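Local coordinates for protein hyaluronidase (Streptomyces koganeiensis, PDB 4UFQ) that probably cleaves hyaluronan as a bacterial hyaluronidase, built as an elongated trimer of beta strands and loops, at residues B[142-148]-B[156-162]; B[183-187]-B[204-208]; B[198-202]-B[213-217]. All coordinates share one frame; numbering follows the deposited sequence.

Contact 1 of 3, residues B[142-148]-B[156-162]; sequences RIGVGID and QVHIVQR
Arg162 reaches back over the end of the neighbouring strand and presents its guanidinium edge to Gly146. NE and NH2 grip the same atom side-on, each 2.8 Å from Gly146 O and both in the carbonyl plane. A long side chain bent at its second torsion suits this return. NH2 also forms a salt bridge with Asp148, 3.0 Å to Asp148 OD1, which it meets from above the carboxylate plane; the flat groups are turned 42° apart. Val160 CG1 covers part of one guanidinium face, so the cation is held at its edge and packed on one face.

Nearer the middle of the pair, Ile147 lays CG2 almost centrally over a face of the His158 imidazole, 3.7 Å from the ring centroid, a CH-pi contact. Ile147 CG1 lies between backbone N and carbonyl carbon (chi1 62°), which swings CG2 toward the ring. Bonds at both nitrogens fix the imidazole's rotation, ND1 to Arg154 N and NE2 to Glu172 of the second subunit. At the other end Arg142 NH1 bonds to Pro153 O, while a water joins Arg142 NE to Gln156 OE1, itself bonded to Arg162 N of the second subunit.

Beta-branched Ile143, Val145, Val157 and Ile159 fill the face opposite His158, with Val145 CB 4.2 Å from Ile159 CG1, and meet the other subunits there. Ile143 and Val145 donate N-H groups to Gln156 O and His158 O, and their oxygens accept from His158 N and Val160 N. Gly146, at a positive phi of 76°, belongs with Ile147 to a G1 beta bulge against Asp133. Strand 132-137 flanks parallel strand 143-145, and a strand of the second subunit continues the sheet beyond 157-160, consistent with the intertwined trimeric beta fold of phage-fibre-like HylP hyaluronidases.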
loop_
_atom_site.group_PDB
_atom_site.type_symbol
_atom_site.label_atom_id
_atom_site.label_comp_id
_atom_site.label_asym_id
_atom_site.label_seq_id
_atom_site.Cartn_x
_atom_site.Cartn_y
_atom_site.Cartn_z
ATOM N N ARG B 142 4.462 14.047 -4.677
ATOM C CA ARG B 142 3.898 14.864 -3.587
ATOM C C ARG B 142 2.850 14.053 -2.816
ATOM O O ARG B 142 2.133 13.216 -3.390
ATOM C CB ARG B 142 3.287 16.170 -4.099
ATOM C CG ARG B 142 4.276 17.127 -4.748
ATOM C CD ARG B 142 3.662 18.482 -4.951
ATOM N NE ARG B 142 4.534 19.354 -5.722
ATOM C CZ ARG B 142 4.186 20.557 -6.128
ATOM N NH1 ARG B 142 3.019 21.060 -5.746
ATOM N NH2 ARG B 142 5.036 21.278 -6.858
ATOM N N ILE B 143 2.770 14.306 -1.517
ATOM C CA ILE B 143 1.895 13.580 -0.621
ATOM C C ILE B 143 0.842 14.488 -0.028
ATOM O O ILE B 143 1.168 15.604 0.429
ATOM C CB ILE B 143 2.695 12.906 0.505
ATOM C CG1 ILE B 143 3.715 11.949 -0.124
ATOM C CG2 ILE B 143 1.761 12.203 1.485
ATOM C CD1 ILE B 143 4.387 11.016 0.854
ATOM N N GLY B 144 -0.414 14.045 -0.077
ATOM C CA GLY B 144 -1.508 14.716 0.602
ATOM C C GLY B 144 -2.060 13.866 1.728
ATOM O O GLY B 144 -2.223 12.635 1.585
ATOM N N VAL B 145 -2.352 14.525 2.853
ATOM C CA VAL B 145 -2.918 13.890 4.044
ATOM C C VAL B 145 -4.144 14.709 4.463
ATOM O O VAL B 145 -3.997 15.787 5.045
ATOM C CB VAL B 145 -1.905 13.766 5.210
ATOM C CG1 VAL B 145 -2.548 13.066 6.401
ATOM C CG2 VAL B 145 -0.622 13.037 4.796
ATOM N N GLY B 146 -5.345 14.236 4.161
ATOM C CA GLY B 146 -6.549 14.991 4.462
ATOM C C GLY B 146 -6.827 16.153 3.527
ATOM O O GLY B 146 -7.644 17.022 3.848
ATOM N N ILE B 147 -6.173 16.191 2.371
ATOM C CA ILE B 147 -6.461 17.229 1.393
ATOM C C ILE B 147 -7.783 16.913 0.699
ATOM O O ILE B 147 -8.301 15.786 0.777
ATOM C CB ILE B 147 -5.307 17.388 0.344
ATOM C CG1 ILE B 147 -5.116 16.087 -0.457
ATOM C CG2 ILE B 147 -4.020 17.813 1.042
ATOM C CD1 ILE B 147 -4.142 16.236 -1.616
ATOM N N ASP B 148 -8.345 17.902 0.021
ATOM C CA ASP B 148 -9.556 17.690 -0.744
ATOM C C ASP B 148 -9.276 16.632 -1.810
ATOM O O ASP B 148 -8.190 16.617 -2.405
ATOM C CB ASP B 148 -10.012 18.995 -1.400
ATOM C CG ASP B 148 -10.471 20.044 -0.394
ATOM O OD1 ASP B 148 -10.796 19.696 0.758
ATOM O OD2 ASP B 148 -10.531 21.227 -0.780
ATOM N N GLN B 156 5.774 19.267 -0.720
ATOM C CA GLN B 156 6.157 17.867 -0.859
ATOM C C GLN B 156 5.264 16.951 -0.016
ATOM O O GLN B 156 4.910 15.850 -0.469
ATOM C CB GLN B 156 7.636 17.665 -0.532
ATOM C CG GLN B 156 8.172 16.359 -1.118
ATOM C CD GLN B 156 8.424 16.394 -2.600
ATOM O OE1 GLN B 156 8.610 17.449 -3.212
ATOM N NE2 GLN B 156 8.431 15.217 -3.209
ATOM N N VAL B 157 4.924 17.404 1.191
ATOM C CA VAL B 157 3.914 16.773 2.044
ATOM C C VAL B 157 2.972 17.874 2.519
ATOM O O VAL B 157 3.429 18.907 3.014
ATOM C CB VAL B 157 4.544 16.074 3.259
ATOM C CG1 VAL B 157 3.473 15.484 4.171
ATOM C CG2 VAL B 157 5.495 14.981 2.766
ATOM N N HIS B 158 1.670 17.666 2.348
ATOM C CA HIS B 158 0.627 18.650 2.648
ATOM C C HIS B 158 -0.376 17.972 3.578
ATOM O O HIS B 158 -1.029 17.003 3.176
ATOM C CB HIS B 158 -0.044 19.071 1.329
ATOM C CG HIS B 158 -1.154 20.079 1.433
ATOM N ND1 HIS B 158 -1.630 20.745 0.321
ATOM C CD2 HIS B 158 -1.903 20.512 2.476
ATOM C CE1 HIS B 158 -2.615 21.552 0.678
ATOM N NE2 HIS B 158 -2.795 21.442 1.981
ATOM N N ILE B 159 -0.473 18.457 4.824
ATOM C CA ILE B 159 -1.372 17.915 5.850
ATOM C C ILE B 159 -2.433 18.907 6.204
ATOM O O ILE B 159 -2.116 20.084 6.425
ATOM C CB ILE B 159 -0.596 17.561 7.162
ATOM C CG1 ILE B 159 0.624 16.684 6.858
ATOM C CG2 ILE B 159 -1.536 16.899 8.169
ATOM C CD1 ILE B 159 1.575 16.492 8.041
ATOM N N VAL B 160 -3.679 18.457 6.293
ATOM C CA VAL B 160 -4.800 19.278 6.740
ATOM C C VAL B 160 -5.392 18.697 8.022
ATOM O O VAL B 160 -5.786 17.533 8.052
ATOM C CB VAL B 160 -5.898 19.368 5.671
ATOM C CG1 VAL B 160 -7.031 20.290 6.113
ATOM C CG2 VAL B 160 -5.302 19.843 4.347
ATOM N N GLN B 161 -5.473 19.524 9.073
ATOM C CA GLN B 161 -6.141 19.173 10.321
ATOM C C GLN B 161 -7.634 19.038 10.053
ATOM O O GLN B 161 -8.277 20.009 9.658
ATOM C CB GLN B 161 -5.850 20.262 11.360
ATOM C CG GLN B 161 -6.296 20.000 12.800
ATOM C CD GLN B 161 -5.770 21.073 13.763
ATOM O OE1 GLN B 161 -4.812 21.775 13.450
ATOM N NE2 GLN B 161 -6.394 21.193 14.919
ATOM N N ARG B 162 -8.180 17.834 10.257
ATOM C CA ARG B 162 -9.587 17.548 9.996
ATOM C C ARG B 162 -10.342 17.120 11.250
ATOM O O ARG B 162 -9.737 16.695 12.237
ATOM C CB ARG B 162 -9.724 16.439 8.942
ATOM C CG ARG B 162 -9.149 16.804 7.586
ATOM C CD ARG B 162 -10.046 17.813 6.890
ATOM N NE ARG B 162 -9.568 18.057 5.535
ATOM C CZ ARG B 162 -10.135 18.885 4.662
ATOM N NH1 ARG B 162 -11.213 19.588 4.982
ATOM N NH2 ARG B 162 -9.598 19.015 3.458
HETATM O O HOH W 1 7.504 18.115 -5.878
#

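Contact 2 of 3, residues B[183-187]-B[204-208]; sequences VPTSV and WRGSN
Arg205, on the middle strand of the C-terminal three-stranded antiparallel sheet, reaches out to the irregular loop 183-187 that leads into that sheet, and the loop folds round its side chain. The chain leaves the strand extended, CG lying opposite the backbone N, and then turns at the third torsion (chi3 -85°), which brings the guanidinium alongside the loop backbone instead of past it. Thr185 CA sits 3.7 Å above the guanidinium plane of Arg205, toward its rim, and Thr185 O lies over a face of the same group, 3.7 Å from NH1; no N-H points that way, so the approach is one of contact only. Arginine suits the place because its methylenes can pack on the loop while its charged end stays at the surface: Arg205 CD approaches Ser186 N to 3.8 Å, and Pro184 lies beside the same carbon.

Farther along, Val187 spans residues 205-207. One branch, CG1, touches the aliphatic part of the arginine, 4.1 Å from Arg205 CG, and stands near the carbonyl oxygens of Arg205 and Gly206. The other, CG2, rests 4.1 Å from Ser207 CA. A compact, forked side chain can thus touch both Arg205-Gly206 and Ser207.

The loop is held from other directions too. Pro184 packs on Tyr196 of strand 193-198 and on Ser174 of the third subunit, and Ser186 OG has a weak hydrogen bond to Arg176 of that subunit. Across the contact, the direct bond from Arg205 NE to Pro184 O is weak, 3.3 Å with an angle of only 126° at the hydrogen. A water makes the better bridge: it accepts from Arg205 NE at 2.9 Å, in the guanidinium plane, and donates to Pro184 O at 2.6 Å.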
loop_
_atom_site.group_PDB
_atom_site.type_symbol
_atom_site.label_atom_id
_atom_site.label_comp_id
_atom_site.label_asym_id
_atom_site.label_seq_id
_atom_site.Cartn_x
_atom_site.Cartn_y
_atom_site.Cartn_z
ATOM N N VAL B 183 15.596 30.762 -0.690
ATOM C CA VAL B 183 14.900 31.518 0.344
ATOM C C VAL B 183 13.448 31.756 -0.093
ATOM O O VAL B 183 13.212 32.237 -1.182
ATOM C CB VAL B 183 15.642 32.865 0.572
ATOM C CG1 VAL B 183 14.865 33.763 1.474
ATOM C CG2 VAL B 183 17.051 32.606 1.138
ATOM N N PRO B 184 12.477 31.424 0.779
ATOM C CA PRO B 184 11.085 31.721 0.413
ATOM C C PRO B 184 10.803 33.190 0.108
ATOM O O PRO B 184 11.390 34.064 0.751
ATOM C CB PRO B 184 10.313 31.323 1.664
ATOM C CG PRO B 184 11.132 30.204 2.250
ATOM C CD PRO B 184 12.561 30.660 2.028
ATOM N N THR B 185 9.913 33.458 -0.844
ATOM C CA THR B 185 9.475 34.820 -1.165
ATOM C C THR B 185 7.957 34.950 -1.100
ATOM O O THR B 185 7.399 35.971 -1.509
ATOM C CB THR B 185 9.932 35.233 -2.567
ATOM O OG1 THR B 185 9.391 34.326 -3.532
ATOM C CG2 THR B 185 11.467 35.219 -2.680
ATOM N N SER B 186 7.293 33.900 -0.628
ATOM C CA SER B 186 5.848 33.827 -0.571
ATOM C C SER B 186 5.436 32.821 0.505
ATOM O O SER B 186 6.280 32.074 1.051
ATOM C CB SER B 186 5.302 33.391 -1.941
ATOM O OG SER B 186 5.865 32.136 -2.309
ATOM N N VAL B 187 4.135 32.804 0.795
ATOM C CA VAL B 187 3.544 31.866 1.758
ATOM C C VAL B 187 2.366 31.128 1.126
ATOM O O VAL B 187 1.983 31.426 0.002
ATOM C CB VAL B 187 3.138 32.561 3.110
ATOM C CG1 VAL B 187 4.311 33.376 3.651
ATOM C CG2 VAL B 187 1.920 33.404 2.989
ATOM N N TRP B 204 11.424 33.160 10.059
ATOM C CA TRP B 204 10.011 33.128 9.671
ATOM C C TRP B 204 9.721 34.271 8.732
ATOM O O TRP B 204 10.052 35.436 9.012
ATOM C CB TRP B 204 9.112 33.327 10.887
ATOM C CG TRP B 204 7.598 33.441 10.678
ATOM C CD1 TRP B 204 6.835 34.571 10.787
ATOM C CD2 TRP B 204 6.678 32.361 10.453
ATOM N NE1 TRP B 204 5.516 34.264 10.630
ATOM C CE2 TRP B 204 5.387 32.914 10.421
ATOM C CE3 TRP B 204 6.828 30.992 10.251
ATOM C CZ2 TRP B 204 4.249 32.135 10.239
ATOM C CZ3 TRP B 204 5.702 30.226 10.063
ATOM C CH2 TRP B 204 4.437 30.800 10.028
ATOM N N ARG B 205 9.094 33.942 7.609
ATOM C CA ARG B 205 8.461 34.911 6.733
ATOM C C ARG B 205 6.963 34.894 7.006
ATOM O O ARG B 205 6.322 33.856 6.832
ATOM C CB ARG B 205 8.748 34.595 5.267
ATOM C CG ARG B 205 7.849 35.374 4.294
ATOM C CD ARG B 205 8.162 35.092 2.837
ATOM N NE ARG B 205 9.238 35.956 2.390
ATOM C CZ ARG B 205 9.081 37.173 1.883
ATOM N NH1 ARG B 205 7.881 37.706 1.730
ATOM N NH2 ARG B 205 10.151 37.879 1.536
ATOM N N GLY B 206 6.407 36.007 7.457
ATOM C CA GLY B 206 4.981 36.103 7.701
ATOM C C GLY B 206 4.178 36.502 6.484
ATOM O O GLY B 206 4.717 36.914 5.435
ATOM N N SER B 207 2.861 36.491 6.630
ATOM C CA SER B 207 1.991 36.707 5.475
ATOM C C SER B 207 2.062 38.118 4.936
ATOM O O SER B 207 1.692 38.345 3.783
ATOM C CB SER B 207 0.543 36.340 5.790
ATOM O OG SER B 207 0.030 37.123 6.838
ATOM N N ASN B 208 2.497 39.070 5.757
ATOM C CA ASN B 208 2.612 40.448 5.305
ATOM C C ASN B 208 4.008 40.728 4.760
ATOM O O ASN B 208 4.302 41.844 4.331
ATOM C CB ASN B 208 2.264 41.445 6.416
ATOM C CG ASN B 208 0.772 41.533 6.673
ATOM O OD1 ASN B 208 -0.042 41.252 5.786
ATOM N ND2 ASN B 208 0.405 41.931 7.888
HETATM O O HOH W 2 11.855 35.022 3.145
#

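Contact 3 of 3, residues B[198-202]-B[213-217]; sequences SGGAL and TIAPA
Ala217 places its methyl squarely over one face of the peptide group joining Gly200 to Ala201, with CB 3.6 Å from Gly200 C, and meets the preceding peptide near its plane at the oxygen edge, CB 3.4 Å from Gly199 O. Peptide units are the flat groups of this contact, which lies at the open end of an antiparallel beta hairpin, where strand 201-206 starts and strand 211-215 finishes. Over the same face, Ala217 CA stands above the carbonyl oxygen, a CA-H...O contact of 3.3 Å to Gly200 O.

The two glycines are the corners of a type I' turn from Ser198 to Ala201. Both take positive phi, 57° and 88°, which a residue without a side chain adopts easily, and at Gly200 a side chain would run into Ala217 CB. Ala201 is similarly small where space is short: its CB is 3.3 Å from Ala215 O.

Leu202 has a backbone oxygen shared by two donors, because Ile214 and Ala215 both face it in a classic beta bulge. Ile214 is twisted out of strand geometry, with a psi of -40°, so that its N-H and that of Ala215 converge; the bond of Ala215 N to Leu202 O is weak. Apolar Leu202 and Ala215 point to one face of the sheet, where Trp204 of the second subunit packs on both; its NE1 also bonds to Gly200 O. Ile214 meets Ile214 of the other two subunits, as expected where three apolar side chains gather between subunits, and the terminal OXT of Ala217 bonds to Thr210 OG1 of the second subunit.

Within the hairpin, Leu202 N donates to Ala215 O at 2.9 Å, while Leu202 O takes the N-H of Ile214 in the plane of its carbonyl, 2.7 Å from Ile214 N.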
loop_
_atom_site.group_PDB
_atom_site.type_symbol
_atom_site.label_atom_id
_atom_site.label_comp_id
_atom_site.label_asym_id
_atom_site.label_seq_id
_atom_site.Cartn_x
_atom_site.Cartn_y
_atom_site.Cartn_z
ATOM N N SER B 198 18.335 29.174 7.397
ATOM C CA SER B 198 19.178 29.925 6.490
ATOM C C SER B 198 20.495 30.188 7.214
ATOM O O SER B 198 20.516 30.827 8.276
ATOM C CB SER B 198 18.476 31.212 6.112
ATOM O OG SER B 198 19.186 31.850 5.054
ATOM N N GLY B 199 21.587 29.676 6.664
ATOM C CA GLY B 199 22.896 29.829 7.277
ATOM C C GLY B 199 22.940 29.280 8.689
ATOM O O GLY B 199 23.711 29.787 9.501
ATOM N N GLY B 200 22.131 28.271 8.996
ATOM C CA GLY B 200 22.104 27.659 10.323
ATOM C C GLY B 200 21.154 28.323 11.314
ATOM O O GLY B 200 20.938 27.812 12.408
ATOM N N ALA B 201 20.596 29.470 10.935
ATOM C CA ALA B 201 19.640 30.229 11.758
ATOM C C ALA B 201 18.215 29.822 11.406
ATOM O O ALA B 201 17.971 29.284 10.311
ATOM C CB ALA B 201 19.832 31.707 11.520
ATOM N N LEU B 202 17.274 30.084 12.310
ATOM C CA LEU B 202 15.861 29.808 12.092
ATOM C C LEU B 202 15.139 31.122 11.793
ATOM O O LEU B 202 15.290 32.107 12.547
ATOM C CB LEU B 202 15.272 29.131 13.342
ATOM C CG LEU B 202 13.807 28.711 13.221
ATOM C CD1 LEU B 202 13.628 27.583 12.207
ATOM C CD2 LEU B 202 13.291 28.300 14.618
ATOM N N THR B 213 14.660 36.787 11.869
ATOM C CA THR B 213 15.573 35.741 12.335
ATOM C C THR B 213 15.233 35.462 13.802
ATOM O O THR B 213 15.484 36.305 14.689
ATOM C CB THR B 213 17.040 36.160 12.162
ATOM O OG1 THR B 213 17.314 36.442 10.783
ATOM C CG2 THR B 213 17.966 35.037 12.598
ATOM N N ILE B 214 14.626 34.307 14.034
ATOM C CA ILE B 214 14.175 33.914 15.358
ATOM C C ILE B 214 15.311 33.449 16.255
ATOM O O ILE B 214 15.328 33.786 17.444
ATOM C CB ILE B 214 13.134 32.780 15.225
ATOM C CG1 ILE B 214 11.904 33.316 14.495
ATOM C CG2 ILE B 214 12.783 32.198 16.586
ATOM C CD1 ILE B 214 11.011 32.188 13.978
ATOM N N ALA B 215 16.267 32.698 15.702
ATOM C CA ALA B 215 17.365 32.192 16.522
ATOM C C ALA B 215 18.587 32.012 15.668
ATOM O O ALA B 215 18.485 31.597 14.524
ATOM C CB ALA B 215 17.004 30.886 17.183
ATOM N N PRO B 216 19.770 32.275 16.231
ATOM C CA PRO B 216 20.995 32.215 15.418
ATOM C C PRO B 216 21.566 30.817 15.210
ATOM O O PRO B 216 21.243 29.863 15.920
ATOM C CB PRO B 216 21.986 33.056 16.229
ATOM C CG PRO B 216 21.523 32.925 17.641
ATOM C CD PRO B 216 20.019 32.824 17.569
ATOM N N ALA B 217 22.432 30.698 14.216
ATOM C CA ALA B 217 23.243 29.507 14.061
ATOM C C ALA B 217 24.107 29.304 15.295
ATOM O O ALA B 217 24.369 28.160 15.673
ATOM C CB ALA B 217 24.125 29.635 12.838
ATOM O OXT ALA B 217 24.560 30.274 15.929
#

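Contact 1 is the buried one, a parallel strand pair in a mixed sheet that continues into a neighbouring subunit; contact 2 lies at the surface and contact 3 is partly buried. Contacts 2 and 3 share strand 201-206 and touch directly, Trp204 CB lying 3.8 Å from Ile214 CD1, whereas contact 1 is about 11 Å from contact 2 at the nearest atoms. The chemistry follows position: regular backbone bonding with apolar packing in the interior and an ion pair at its exposed margin, a water bridge and a weak direct bond on the loop, and a bulged hairpin with small residues at the chain end. All three also meet other subunits.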